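Local coordinates for acyl-CoA dehydrogenase family protein (Porphyromonas gingivalis, PDB 2OKU) that is the C-terminal domain of a larger protein that probably binds FAD and oxidises acyl-CoA thioesters, at residues 4-7 against 8-11. Residues are numbered along the deposited sequence; the frame is centred on the assembly and turned at random.
Sequences AAIR and HITT
At the N-cap of helix 7-11, where the chain turns out of the short helix 2-5, the carbonyl of Ile6 accepts the first bonds of the new helix. Thr10 N reaches Ile6 O at 3.1 Å in a nearly straight bond (163°) that lies close to the direction in which the carbonyl points, whereas Ile9 N, 2.9 Å from Ile6 O, adds a weak, bent one. One residue on, Thr11 N binds Arg7 O at 2.9 Å, with the donor tilted out of the carbonyl plane; the hydroxyl oxygen Thr10 OG1 also lies 3.2 Å from Arg7 O. Thr10 holds OG1 between its own N and carbonyl carbon (chi1 53°), which turns the hydroxyl back along the helix and leaves the methyl CG2 to meet Ile6 CD1 at 3.9 Å, the two side chains crossing at about a right angle. Ile6 CB packs on Ile9 CB at 4.0 Å, and both isoleucines lean on Val69 of helix 58-87, seating this N-terminal turn against the all-helical bundle of the acyl-CoA dehydrogenase C-terminal domain. Around the imidazole of His8, Ile9 CG1 lies over one face toward the rim, while Ala5 O sits at the edge in the ring plane, 3.4 Å from His8 CE1. The far nitrogen, His8 NE2, hydrogen-bonds Asp88 OD2 of the second subunit, so this turn forms part of the interface between the two subunits.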
ATOM      1  N   ALA A   4       4.995  10.093 -22.677  1.00 35.18           N
ATOM      2  CA  ALA A   4       6.334  10.462 -22.200  1.00 33.51           C
ATOM      3  C   ALA A   4       6.432  10.326 -20.687  1.00 31.73           C
ATOM      4  O   ALA A   4       7.394   9.750 -20.170  1.00 30.65           O
ATOM      5  CB  ALA A   4       6.685  11.923 -22.623  1.00 33.45           C
ATOM      6  N   ALA A   5       5.437  10.861 -19.983  1.00 29.81           N
ATOM      7  CA  ALA A   5       5.404  10.804 -18.512  1.00 29.84           C
ATOM      8  C   ALA A   5       5.413   9.376 -17.990  1.00 28.10           C
ATOM      9  O   ALA A   5       5.734   9.127 -16.814  1.00 29.31           O
ATOM     10  CB  ALA A   5       4.152  11.542 -17.971  1.00 29.91           C
ATOM     11  N   ILE A   6       5.043   8.422 -18.834  1.00 26.78           N
ATOM     12  CA  ILE A   6       4.995   7.021 -18.386  1.00 25.94           C
ATOM     13  C   ILE A   6       5.945   6.075 -19.144  1.00 24.31           C
ATOM     14  O   ILE A   6       5.793   4.879 -19.077  1.00 23.71           O
ATOM     15  CB  ILE A   6       3.528   6.427 -18.318  1.00 26.04           C
ATOM     16  CG1 ILE A   6       2.967   5.989 -19.661  1.00 26.85           C
ATOM     17  CG2 ILE A   6       2.551   7.370 -17.610  1.00 26.83           C
ATOM     18  CD1 ILE A   6       1.859   4.904 -19.463  1.00 27.50           C
ATOM     19  N   ARG A   7       6.957   6.612 -19.821  1.00 23.64           N
ATOM     20  CA  ARG A   7       7.872   5.764 -20.582  1.00 23.91           C
ATOM     21  C   ARG A   7       8.518   4.652 -19.738  1.00 21.85           C
ATOM     22  O   ARG A   7       8.761   3.529 -20.207  1.00 20.83           O
ATOM     23  CB  ARG A   7       8.948   6.634 -21.219  1.00 24.37           C
ATOM     24  CG  ARG A   7       9.387   6.131 -22.492  1.00 28.13           C
ATOM     25  CD  ARG A   7      10.581   6.918 -23.005  1.00 29.24           C
ATOM     26  NE  ARG A   7      11.251   6.201 -24.081  1.00 30.71           N
ATOM     27  CZ  ARG A   7      10.989   6.386 -25.376  1.00 34.32           C
ATOM     28  NH1 ARG A   7      10.082   7.282 -25.773  1.00 35.30           N
ATOM     29  NH2 ARG A   7      11.657   5.692 -26.291  1.00 36.12           N
ATOM     30  N   HIS A   8       8.811   4.972 -18.481  1.00 20.58           N
ATOM     31  CA  HIS A   8       9.419   4.011 -17.546  1.00 20.79           C
ATOM     32  C   HIS A   8       8.422   2.891 -17.167  1.00 20.72           C
ATOM     33  O   HIS A   8       8.810   1.742 -16.945  1.00 19.33           O
ATOM     34  CB  HIS A   8       9.977   4.747 -16.310  1.00 20.78           C
ATOM     35  CG  HIS A   8       8.924   5.412 -15.464  1.00 19.81           C
ATOM     36  ND1 HIS A   8       7.987   6.281 -15.980  1.00 20.21           N
ATOM     37  CD2 HIS A   8       8.695   5.357 -14.128  1.00 21.15           C
ATOM     38  CE1 HIS A   8       7.211   6.714 -14.997  1.00 23.56           C
ATOM     39  NE2 HIS A   8       7.611   6.160 -13.864  1.00 19.37           N
ATOM     40  N   ILE A   9       7.129   3.217 -17.168  1.00 20.99           N
ATOM     41  CA  ILE A   9       6.045   2.242 -16.969  1.00 21.12           C
ATOM     42  C   ILE A   9       5.883   1.292 -18.161  1.00 21.36           C
ATOM     43  O   ILE A   9       5.880   0.057 -17.988  1.00 22.41           O
ATOM     44  CB  ILE A   9       4.678   2.965 -16.699  1.00 21.74           C
ATOM     45  CG1 ILE A   9       4.802   3.904 -15.495  1.00 21.59           C
ATOM     46  CG2 ILE A   9       3.486   1.931 -16.621  1.00 21.59           C
ATOM     47  CD1 ILE A   9       5.172   3.247 -14.162  1.00 23.14           C
ATOM     48  N   THR A  10       5.782   1.833 -19.368  1.00 21.72           N
ATOM     49  CA  THR A  10       5.645   0.992 -20.531  1.00 22.16           C
ATOM     50  C   THR A  10       6.888   0.139 -20.745  1.00 22.23           C
ATOM     51  O   THR A  10       6.780  -1.024 -21.143  1.00 23.21           O
ATOM     52  CB  THR A  10       5.275   1.795 -21.788  1.00 23.40           C
ATOM     53  OG1 THR A  10       6.190   2.872 -21.975  1.00 22.93           O
ATOM     54  CG2 THR A  10       3.863   2.351 -21.631  1.00 25.19           C
ATOM     55  N   THR A  11       8.066   0.691 -20.437  1.00 20.86           N
ATOM     56  CA  THR A  11       9.303  -0.071 -20.588  1.00 21.30           C
ATOM     57  C   THR A  11       9.465  -1.142 -19.509  1.00 20.88           C
ATOM     58  O   THR A  11      10.020  -2.226 -19.768  1.00 22.22           O
ATOM     59  CB  THR A  11      10.545   0.842 -20.690  1.00 21.28           C
ATOM     60  OG1 THR A  11      10.485   1.533 -21.937  1.00 22.36           O
ATOM     61  CG2 THR A  11      11.853   0.022 -20.657  1.00 21.20           C
TER